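PDB 1YHF: hypothetical protein SPy1581 from Streptococcus pyogenes, which is of unknown function but has a cupin beta-barrel fold and belongs to the HP0902-like cupin family. Local coordinates for residues 24-30 / 45-51; 39-45 / 106-112; 69-73 / 98-104. The contacts are given in a common frame with arbitrary orientation. Residues are numbered along the deposited sequence.

Interaction 1 (24-30 / 45-51); sequences IEQDQML and FSLDKGQ
Residues 29-30 and 45-47 pair as antiparallel strands, and at the same end of this short ladder both chains turn: a type II beta turn from E25 to Q28, with D27 at phi/psi 56/27, leads into M29, and another from D48 to Q51, with G50 at positive phi (88°), follows L47. M29 faces L47 in a non-hydrogen-bonded pair (CA-CA 4.4 Å); L30 faces S46 in a hydrogen-bonded one. Backbone bonds run L30 N to S46 O (2.9 Å), S46 N to L30 O (2.8 Å) and, past the last bridge, D48 N to Q28 O (3.1 Å). The two turns are joined by a side chain: D48, chi1 t, accepts from D27 N at OD2 (2.8 Å). Water 1 sits beside the strands, accepting from E25 N (2.8 Å) and donating to Q28 O (3.0 Å) and S46 OG (2.7 Å); the S46 hydroxyl also bonds M23 O. Apolar contacts lie on the M29/L47 side, where selenomethionine M29, extended with chi1 and chi2 t, sets CG 3.8 Å from L47 CD1. Its SE sits 5.2 Å from the F45 ring centroid, an oblique Met-aromatic contact. These bonds pair the open end of a beta hairpin, the start of 29-37 with the end of 40-47, at the edge of a cupin beta-sheet.

Interaction 2 (39-45 / 106-112); sequences DLGITVF and MLLVVVK
Strands 40-45 and 106-111 run antiparallel (176° between directions, axes 4.7 Å apart) in an unbroken register from L40 opposite V111 to F45 opposite M106. Three pairs are hydrogen-bonded, each by two backbone bonds: G41 N-V110 O 3.0 Å and V110 N-G41 O 2.8 Å; T43 N-L108 O 3.0 Å and L108 N-T43 O 2.9 Å; F45 N-M106 O 3.0 Å and M106 N-F45 O 3.1 Å. K112 N to D39 O (3.0 Å) adds one bond.

On one face each leucine tip meets both its direct partner and a diagonal neighbour: L40 CD1 lies 4.2 Å from both V109 CG1 and V111 CG2, and L107 CD1 fits between I42 CG2 (3.8 Å) and V44 CG2 (4.1 Å). On the other face the large bump is the F45 ring (chi1 m), met from the same side of its plane by L108 CD2 (3.6 Å from F45 CE2) and the CE of selenomethionine M106 (3.6 Å from F45 CD2). M106 SE stands 5.5 Å from the ring centroid, an oblique Met-aromatic contact. G41 has no side chain beside V110, and K112 runs past this hollow, its CE 4.1 Å from G41 N; water 3 lies 2.8 Å from T43 OG1 and donates to L108 O (3.2 Å).

This is a regular antiparallel ladder of the cupin fold, interior to the five-stranded sheet: strand 29-37 flanks 40-47, with S31 and T33 against T43, while 61-68 flanks 104-111, with V64 touching M106 and L108.

Interaction 3 (69-73 / 98-104); sequences GLAEI and LYAVEAF
A71 sets its methyl over one face of the F104 ring: CB is 3.6 Å from the ring centroid and 8° off the normal, a CH-pi contact. F104 takes chi1 p, beyond the turn centred on A100. On the same face of the strand pair, I73 CD1 meets L98 CD2 at 4.0 Å. The two strands are antiparallel but splayed, 150° between directions with axes 4.7 Å apart. E72 and Y99 form the hydrogen-bonded pair, E72 N to Y99 O and Y99 N to E72 O both at 2.8 Å, and I73 faces L98 in the next, non-hydrogen-bonded one. In this cupin fold they are the two inner strands of the four-stranded sheet, and A71 and I73 reach across to I66 and V64 on strand 61-68 of the five-stranded sheet, to which F104, at the start of strand 104-111, itself belongs, so the methyl-ring contact lies between the two sheets. Toward the turn the ladder loosens: A100 centres an inverse gamma turn, and L70 O receives a weak bond from E102 N (3.3 Å). V101 packs on L70 and E72, CG1 3.8 Å from L70 CD2 and CG2 3.7 Å from E72 CB. G69, with phi 70°, brings CA to 3.3 Å from A103 O in a CA-H...O contact; a beta carbon on G69 would clash with that oxygen. On the outer face, E72 OE2 makes a salt bridge with R81.

In the fold
Interactions 1 and 2 share F45: strand 40-47 pairs with 104-111 through its earlier part (interaction 2) and with 29-37 through its end (interaction 1). Their centres lie 18 Å apart, and along the chain their segments alternate. Interaction 3 falls between the two halves of interaction 2 in sequence and follows interaction 1; its centre is about 10 Å from that of interaction 1 and 17 Å from that of interaction 2. Probable hydrogen bonds G50 N to A100 O (2.8 Å) and L47 N to F104 O (2.9 Å) tie 1 to 3. Interactions 1 and 2 belong to the five-stranded sheet; interaction 3, with M106 SE packing on L98 CD2 (3.7 Å), joins it to the four-stranded one, as in a cupin barrel.

Interaction 1 (24-30 / 45-51)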
loop_
_atom_site.group_PDB
_atom_site.type_symbol
_atom_site.label_atom_id
_atom_site.label_comp_id
_atom_site.label_asym_id
_atom_site.label_seq_id
_atom_site.Cartn_x
_atom_site.Cartn_y
_atom_site.Cartn_z
ATOM N N ILE A 24 -12.988 -3.972 -0.162
ATOM C CA ILE A 24 -13.258 -2.698 0.506
ATOM C C ILE A 24 -14.366 -2.943 1.531
ATOM O O ILE A 24 -15.416 -3.483 1.180
ATOM C CB ILE A 24 -13.687 -1.602 -0.505
ATOM C CG1 ILE A 24 -12.510 -1.213 -1.407
ATOM C CG2 ILE A 24 -14.239 -0.395 0.237
ATOM C CD1 ILE A 24 -12.893 -0.550 -2.722
ATOM N N GLU A 25 -14.144 -2.588 2.794
ATOM C CA GLU A 25 -15.196 -2.807 3.799
ATOM C C GLU A 25 -15.632 -1.499 4.436
ATOM O O GLU A 25 -14.790 -0.650 4.755
ATOM C CB GLU A 25 -14.765 -3.798 4.896
ATOM C CG GLU A 25 -14.210 -5.159 4.414
ATOM C CD GLU A 25 -15.268 -6.071 3.798
ATOM O OE1 GLU A 25 -16.476 -5.844 4.033
ATOM O OE2 GLU A 25 -14.883 -7.004 3.058
ATOM N N GLN A 26 -16.945 -1.366 4.650
ATOM C CA GLN A 26 -17.556 -0.142 5.169
ATOM C C GLN A 26 -16.817 0.357 6.402
ATOM O O GLN A 26 -16.642 -0.394 7.372
ATOM C CB GLN A 26 -19.057 -0.342 5.495
ATOM C CG GLN A 26 -19.962 -0.630 4.277
ATOM C CD GLN A 26 -21.467 -0.502 4.592
ATOM O OE1 GLN A 26 -21.899 0.411 5.334
ATOM N NE2 GLN A 26 -22.275 -1.406 4.008
ATOM N N ASP A 27 -16.370 1.611 6.326
ATOM C CA ASP A 27 -15.697 2.333 7.425
ATOM C C ASP A 27 -14.436 1.670 8.018
ATOM O O ASP A 27 -14.090 1.898 9.188
ATOM C CB ASP A 27 -16.704 2.654 8.535
ATOM C CG ASP A 27 -17.838 3.514 8.042
ATOM O OD1 ASP A 27 -17.592 4.349 7.145
ATOM O OD2 ASP A 27 -18.970 3.334 8.534
ATOM N N GLN A 28 -13.754 0.873 7.195
ATOM C CA GLN A 28 -12.639 0.056 7.648
ATOM C C GLN A 28 -11.481 0.086 6.680
ATOM O O GLN A 28 -11.610 0.559 5.544
ATOM C CB GLN A 28 -13.081 -1.403 7.842
ATOM C CG GLN A 28 -13.926 -1.605 9.087
ATOM C CD GLN A 28 -14.659 -2.922 9.069
ATOM O OE1 GLN A 28 -14.211 -3.902 9.671
ATOM N NE2 GLN A 28 -15.786 -2.961 8.372
HETATM N N MSE A 29 -10.355 -0.420 7.171
HETATM C CA MSE A 29 -9.124 -0.576 6.422
HETATM C C MSE A 29 -8.711 -2.021 6.600
HETATM O O MSE A 29 -8.767 -2.563 7.709
HETATM C CB MSE A 29 -8.038 0.349 6.959
HETATM C CG MSE A 29 -6.724 0.202 6.203
HETATM SE SE MSE A 29 -5.368 1.519 6.684
HETATM C CE MSE A 29 -4.861 0.768 8.439
ATOM N N LEU A 30 -8.311 -2.640 5.491
ATOM C CA LEU A 30 -7.924 -4.043 5.461
ATOM C C LEU A 30 -6.571 -4.171 4.825
ATOM O O LEU A 30 -6.212 -3.412 3.919
ATOM C CB LEU A 30 -8.897 -4.882 4.623
ATOM C CG LEU A 30 -10.176 -5.462 5.180
ATOM C CD1 LEU A 30 -11.262 -4.399 5.301
ATOM C CD2 LEU A 30 -10.668 -6.630 4.296
ATOM N N PHE A 45 -3.586 -3.219 0.498
ATOM C CA PHE A 45 -4.489 -2.497 1.396
ATOM C C PHE A 45 -5.822 -2.235 0.716
ATOM O O PHE A 45 -5.889 -2.117 -0.503
ATOM C CB PHE A 45 -3.919 -1.117 1.714
ATOM C CG PHE A 45 -2.889 -1.098 2.801
ATOM C CD1 PHE A 45 -3.278 -1.082 4.144
ATOM C CD2 PHE A 45 -1.533 -1.041 2.492
ATOM C CE1 PHE A 45 -2.324 -1.022 5.172
ATOM C CE2 PHE A 45 -0.570 -1.002 3.507
ATOM C CZ PHE A 45 -0.970 -0.980 4.858
ATOM N N SER A 46 -6.878 -2.105 1.506
ATOM C CA SER A 46 -8.062 -1.402 1.045
ATOM C C SER A 46 -8.445 -0.397 2.128
ATOM O O SER A 46 -8.397 -0.719 3.295
ATOM C CB SER A 46 -9.212 -2.380 0.801
ATOM O OG SER A 46 -9.782 -2.810 2.021
ATOM N N LEU A 47 -8.844 0.804 1.729
ATOM C CA LEU A 47 -9.411 1.770 2.668
ATOM C C LEU A 47 -10.757 2.188 2.133
ATOM O O LEU A 47 -10.860 2.514 0.952
ATOM C CB LEU A 47 -8.526 3.003 2.775
ATOM C CG LEU A 47 -7.201 2.968 3.552
ATOM C CD1 LEU A 47 -6.119 2.071 2.915
ATOM C CD2 LEU A 47 -6.666 4.385 3.717
ATOM N N ASP A 48 -11.785 2.202 2.977
ATOM C CA ASP A 48 -13.055 2.806 2.580
ATOM C C ASP A 48 -12.889 4.309 2.474
ATOM O O ASP A 48 -11.962 4.891 3.057
ATOM C CB ASP A 48 -14.170 2.487 3.588
ATOM C CG ASP A 48 -15.586 2.718 3.011
ATOM O OD1 ASP A 48 -15.734 2.801 1.768
ATOM O OD2 ASP A 48 -16.546 2.837 3.815
ATOM N N LYS A 49 -13.796 4.930 1.727
ATOM C CA LYS A 49 -13.859 6.375 1.580
ATOM C C LYS A 49 -13.783 7.068 2.940
ATOM O O LYS A 49 -14.484 6.674 3.881
ATOM C CB LYS A 49 -15.145 6.759 0.834
ATOM C CG LYS A 49 -15.412 8.255 0.752
ATOM C CD LYS A 49 -16.387 8.611 -0.372
ATOM C CE LYS A 49 -17.805 8.200 -0.012
ATOM N NZ LYS A 49 -18.715 8.288 -1.199
ATOM N N GLY A 50 -12.916 8.078 3.046
ATOM C CA GLY A 50 -12.760 8.820 4.294
ATOM C C GLY A 50 -11.762 8.266 5.299
ATOM O O GLY A 50 -11.459 8.919 6.302
ATOM N N GLN A 51 -11.222 7.082 5.039
ATOM C CA GLN A 51 -10.229 6.518 5.936
ATOM C C GLN A 51 -8.869 7.173 5.672
ATOM O O GLN A 51 -8.661 7.769 4.616
ATOM C CB GLN A 51 -10.176 4.981 5.814
ATOM C CG GLN A 51 -11.514 4.288 6.137
ATOM C CD GLN A 51 -12.166 4.825 7.400
ATOM O OE1 GLN A 51 -13.324 5.281 7.384
ATOM N NE2 GLN A 51 -11.427 4.802 8.496
HETATM O O HOH W 1 -11.691 -1.303 3.186
HETATM O O HOH W 2 -15.658 5.073 5.541
#

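Interaction 2 (39-45 / 106-112)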
loop_
_atom_site.group_PDB
_atom_site.type_symbol
_atom_site.label_atom_id
_atom_site.label_comp_id
_atom_site.label_asym_id
_atom_site.label_seq_id
_atom_site.Cartn_x
_atom_site.Cartn_y
_atom_site.Cartn_z
ATOM N N ASP A 39 14.250 -5.424 5.881
ATOM C CA ASP A 39 14.545 -4.542 4.751
ATOM C C ASP A 39 13.466 -4.463 3.674
ATOM O O ASP A 39 13.724 -3.939 2.587
ATOM C CB ASP A 39 15.911 -4.902 4.123
ATOM C CG ASP A 39 15.916 -6.246 3.417
ATOM O OD1 ASP A 39 14.852 -6.850 3.135
ATOM O OD2 ASP A 39 17.028 -6.724 3.124
ATOM N N LEU A 40 12.273 -4.998 3.961
ATOM C CA LEU A 40 11.210 -5.027 2.973
ATOM C C LEU A 40 9.812 -5.220 3.575
ATOM O O LEU A 40 9.589 -6.135 4.349
ATOM C CB LEU A 40 11.496 -6.083 1.897
ATOM C CG LEU A 40 10.434 -6.311 0.811
ATOM C CD1 LEU A 40 10.236 -5.075 -0.123
ATOM C CD2 LEU A 40 10.804 -7.522 -0.001
ATOM N N GLY A 41 8.884 -4.338 3.206
ATOM C CA GLY A 41 7.445 -4.561 3.449
ATOM C C GLY A 41 6.686 -4.642 2.130
ATOM O O GLY A 41 6.868 -3.795 1.249
ATOM N N ILE A 42 5.832 -5.653 1.976
ATOM C CA ILE A 42 4.890 -5.652 0.856
ATOM C C ILE A 42 3.494 -5.941 1.392
ATOM O O ILE A 42 3.273 -6.962 2.050
ATOM C CB ILE A 42 5.250 -6.681 -0.265
ATOM C CG1 ILE A 42 6.642 -6.389 -0.855
ATOM C CG2 ILE A 42 4.184 -6.649 -1.354
ATOM C CD1 ILE A 42 7.115 -7.396 -1.923
ATOM N N THR A 43 2.558 -5.051 1.094
ATOM C CA THR A 43 1.227 -5.127 1.666
ATOM C C THR A 43 0.188 -4.719 0.624
ATOM O O THR A 43 0.389 -3.749 -0.099
ATOM C CB THR A 43 1.075 -4.214 2.915
ATOM O OG1 THR A 43 2.187 -4.376 3.803
ATOM C CG2 THR A 43 -0.204 -4.581 3.663
ATOM N N VAL A 44 -0.913 -5.466 0.547
ATOM C CA VAL A 44 -2.085 -5.008 -0.209
ATOM C C VAL A 44 -3.078 -4.404 0.795
ATOM O O VAL A 44 -3.345 -4.994 1.822
ATOM C CB VAL A 44 -2.746 -6.161 -0.977
ATOM C CG1 VAL A 44 -3.841 -5.588 -1.941
ATOM C CG2 VAL A 44 -1.694 -6.904 -1.782
ATOM N N PHE A 45 -3.586 -3.219 0.498
ATOM C CA PHE A 45 -4.489 -2.497 1.396
ATOM C C PHE A 45 -5.822 -2.235 0.716
ATOM O O PHE A 45 -5.889 -2.117 -0.503
ATOM C CB PHE A 45 -3.919 -1.117 1.714
ATOM C CG PHE A 45 -2.889 -1.098 2.801
ATOM C CD1 PHE A 45 -3.278 -1.082 4.144
ATOM C CD2 PHE A 45 -1.533 -1.041 2.492
ATOM C CE1 PHE A 45 -2.324 -1.022 5.172
ATOM C CE2 PHE A 45 -0.570 -1.002 3.507
ATOM C CZ PHE A 45 -0.970 -0.980 4.858
HETATM N N MSE A 106 -4.664 -0.521 -2.872
HETATM C CA MSE A 106 -3.293 -0.264 -3.298
HETATM C C MSE A 106 -2.326 -1.400 -3.014
HETATM O O MSE A 106 -2.528 -2.198 -2.086
HETATM C CB MSE A 106 -2.741 0.997 -2.619
HETATM C CG MSE A 106 -2.691 0.934 -1.119
HETATM SE SE MSE A 106 -1.482 2.358 -0.448
HETATM C CE MSE A 106 -1.996 2.295 1.367
ATOM N N LEU A 107 -1.283 -1.474 -3.832
ATOM C CA LEU A 107 -0.149 -2.311 -3.515
ATOM C C LEU A 107 0.918 -1.349 -2.989
ATOM O O LEU A 107 1.215 -0.339 -3.617
ATOM C CB LEU A 107 0.356 -3.069 -4.754
ATOM C CG LEU A 107 1.665 -3.843 -4.545
ATOM C CD1 LEU A 107 1.525 -5.027 -3.551
ATOM C CD2 LEU A 107 2.169 -4.337 -5.890
ATOM N N LEU A 108 1.462 -1.670 -1.824
ATOM C CA LEU A 108 2.480 -0.873 -1.174
ATOM C C LEU A 108 3.761 -1.695 -1.028
ATOM O O LEU A 108 3.776 -2.731 -0.373
ATOM C CB LEU A 108 1.958 -0.377 0.192
ATOM C CG LEU A 108 2.987 0.363 1.057
ATOM C CD1 LEU A 108 3.305 1.728 0.440
ATOM C CD2 LEU A 108 2.511 0.513 2.523
ATOM N N VAL A 109 4.836 -1.236 -1.667
ATOM C CA VAL A 109 6.100 -1.925 -1.621
ATOM C C VAL A 109 7.103 -0.962 -0.953
ATOM O O VAL A 109 7.402 0.111 -1.478
ATOM C CB VAL A 109 6.574 -2.368 -3.031
ATOM C CG1 VAL A 109 7.937 -3.023 -2.947
ATOM C CG2 VAL A 109 5.549 -3.340 -3.667
ATOM N N VAL A 110 7.574 -1.337 0.228
ATOM C CA VAL A 110 8.496 -0.478 0.967
ATOM C C VAL A 110 9.887 -1.087 1.024
ATOM O O VAL A 110 10.125 -2.098 1.734
ATOM C CB VAL A 110 7.987 -0.151 2.414
ATOM C CG1 VAL A 110 8.952 0.846 3.126
ATOM C CG2 VAL A 110 6.550 0.376 2.393
ATOM N N VAL A 111 10.818 -0.430 0.322
ATOM C CA VAL A 111 12.146 -0.956 0.166
ATOM C C VAL A 111 13.098 -0.214 1.108
ATOM O O VAL A 111 13.367 0.978 0.934
ATOM C CB VAL A 111 12.608 -0.947 -1.316
ATOM C CG1 VAL A 111 13.989 -1.605 -1.433
ATOM C CG2 VAL A 111 11.561 -1.708 -2.216
ATOM N N LYS A 112 13.563 -0.935 2.118
ATOM C CA LYS A 112 14.372 -0.344 3.202
ATOM C C LYS A 112 15.844 -0.707 3.060
ATOM O O LYS A 112 16.174 -1.627 2.312
ATOM C CB LYS A 112 13.827 -0.798 4.567
ATOM C CG LYS A 112 12.508 -0.127 4.914
ATOM C CD LYS A 112 11.829 -0.745 6.144
ATOM C CE LYS A 112 10.881 -1.857 5.726
ATOM N NZ LYS A 112 10.331 -2.621 6.889
HETATM O O HOH W 3 4.249 -2.757 2.808
#

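Interaction 3 (69-73 / 98-104)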
loop_
_atom_site.group_PDB
_atom_site.type_symbol
_atom_site.label_atom_id
_atom_site.label_comp_id
_atom_site.label_asym_id
_atom_site.label_seq_id
_atom_site.Cartn_x
_atom_site.Cartn_y
_atom_site.Cartn_z
ATOM N N GLY A 69 -10.113 3.086 -7.335
ATOM C CA GLY A 69 -10.483 4.311 -6.615
ATOM C C GLY A 69 -9.499 5.459 -6.750
ATOM O O GLY A 69 -8.803 5.591 -7.758
ATOM N N LEU A 70 -9.451 6.300 -5.723
ATOM C CA LEU A 70 -8.648 7.522 -5.764
ATOM C C LEU A 70 -8.095 7.824 -4.388
ATOM O O LEU A 70 -8.811 7.767 -3.394
ATOM C CB LEU A 70 -9.492 8.721 -6.258
ATOM C CG LEU A 70 -8.787 10.082 -6.391
ATOM C CD1 LEU A 70 -7.765 10.058 -7.523
ATOM C CD2 LEU A 70 -9.777 11.219 -6.624
ATOM N N ALA A 71 -6.820 8.168 -4.330
ATOM C CA ALA A 71 -6.167 8.385 -3.058
ATOM C C ALA A 71 -5.497 9.731 -3.098
ATOM O O ALA A 71 -4.941 10.108 -4.120
ATOM C CB ALA A 71 -5.121 7.278 -2.778
ATOM N N GLU A 72 -5.549 10.447 -1.981
ATOM C CA GLU A 72 -4.805 11.675 -1.826
ATOM C C GLU A 72 -3.569 11.419 -1.001
ATOM O O GLU A 72 -3.641 11.019 0.175
ATOM C CB GLU A 72 -5.646 12.747 -1.174
ATOM C CG GLU A 72 -5.016 14.118 -1.202
ATOM C CD GLU A 72 -6.008 15.172 -0.748
ATOM O OE1 GLU A 72 -6.432 15.117 0.427
ATOM O OE2 GLU A 72 -6.383 16.036 -1.567
ATOM N N ILE A 73 -2.434 11.643 -1.644
ATOM C CA ILE A 73 -1.156 11.375 -1.050
ATOM C C ILE A 73 -0.468 12.696 -0.745
ATOM O O ILE A 73 -0.403 13.584 -1.573
ATOM C CB ILE A 73 -0.333 10.404 -1.947
ATOM C CG1 ILE A 73 -1.142 9.094 -2.091
ATOM C CG2 ILE A 73 1.097 10.224 -1.418
ATOM C CD1 ILE A 73 -0.420 7.939 -2.653
ATOM N N LEU A 98 -1.786 9.365 3.673
ATOM C CA LEU A 98 -2.706 8.931 2.624
ATOM C C LEU A 98 -4.155 9.104 3.097
ATOM O O LEU A 98 -4.493 8.699 4.213
ATOM C CB LEU A 98 -2.444 7.459 2.218
ATOM C CG LEU A 98 -1.028 7.034 1.729
ATOM C CD1 LEU A 98 -0.056 6.691 2.880
ATOM C CD2 LEU A 98 -1.082 5.874 0.754
ATOM N N TYR A 99 -4.991 9.728 2.261
ATOM C CA TYR A 99 -6.398 9.903 2.563
ATOM C C TYR A 99 -7.245 9.305 1.447
ATOM O O TYR A 99 -6.990 9.545 0.255
ATOM C CB TYR A 99 -6.732 11.384 2.774
ATOM C CG TYR A 99 -8.202 11.670 2.946
ATOM C CD1 TYR A 99 -8.863 11.330 4.126
ATOM C CD2 TYR A 99 -8.933 12.283 1.929
ATOM C CE1 TYR A 99 -10.208 11.594 4.300
ATOM C CE2 TYR A 99 -10.286 12.558 2.091
ATOM C CZ TYR A 99 -10.915 12.217 3.278
ATOM O OH TYR A 99 -12.253 12.465 3.434
ATOM N N ALA A 100 -8.233 8.502 1.832
ATOM C CA ALA A 100 -9.105 7.844 0.861
ATOM C C ALA A 100 -10.173 8.830 0.378
ATOM O O ALA A 100 -11.237 8.959 0.980
ATOM C CB ALA A 100 -9.744 6.584 1.474
ATOM N N VAL A 101 -9.866 9.554 -0.689
ATOM C CA VAL A 101 -10.850 10.432 -1.335
ATOM C C VAL A 101 -12.109 9.652 -1.722
ATOM O O VAL A 101 -13.242 10.105 -1.493
ATOM C CB VAL A 101 -10.271 11.121 -2.581
ATOM C CG1 VAL A 101 -11.335 12.046 -3.217
ATOM C CG2 VAL A 101 -9.047 11.917 -2.207
ATOM N N GLU A 102 -11.888 8.494 -2.335
ATOM C CA GLU A 102 -12.920 7.485 -2.533
ATOM C C GLU A 102 -12.332 6.243 -1.896
ATOM O O GLU A 102 -11.139 6.229 -1.577
ATOM C CB GLU A 102 -13.142 7.198 -4.013
ATOM C CG GLU A 102 -13.237 8.407 -4.903
ATOM C CD GLU A 102 -13.322 8.028 -6.369
ATOM O OE1 GLU A 102 -13.072 6.845 -6.710
ATOM O OE2 GLU A 102 -13.617 8.920 -7.189
ATOM N N ALA A 103 -13.141 5.209 -1.723
ATOM C CA ALA A 103 -12.608 3.902 -1.344
ATOM C C ALA A 103 -11.509 3.565 -2.360
ATOM O O ALA A 103 -11.659 3.805 -3.564
ATOM C CB ALA A 103 -13.704 2.842 -1.357
ATOM N N PHE A 104 -10.380 3.073 -1.877
ATOM C CA PHE A 104 -9.331 2.673 -2.792
ATOM C C PHE A 104 -8.620 1.415 -2.306
ATOM O O PHE A 104 -8.730 1.045 -1.124
ATOM C CB PHE A 104 -8.376 3.851 -3.077
ATOM C CG PHE A 104 -7.364 4.137 -1.978
ATOM C CD1 PHE A 104 -6.140 3.467 -1.948
ATOM C CD2 PHE A 104 -7.605 5.122 -1.018
ATOM C CE1 PHE A 104 -5.179 3.744 -0.961
ATOM C CE2 PHE A 104 -6.656 5.407 -0.023
ATOM C CZ PHE A 104 -5.433 4.704 0.003
#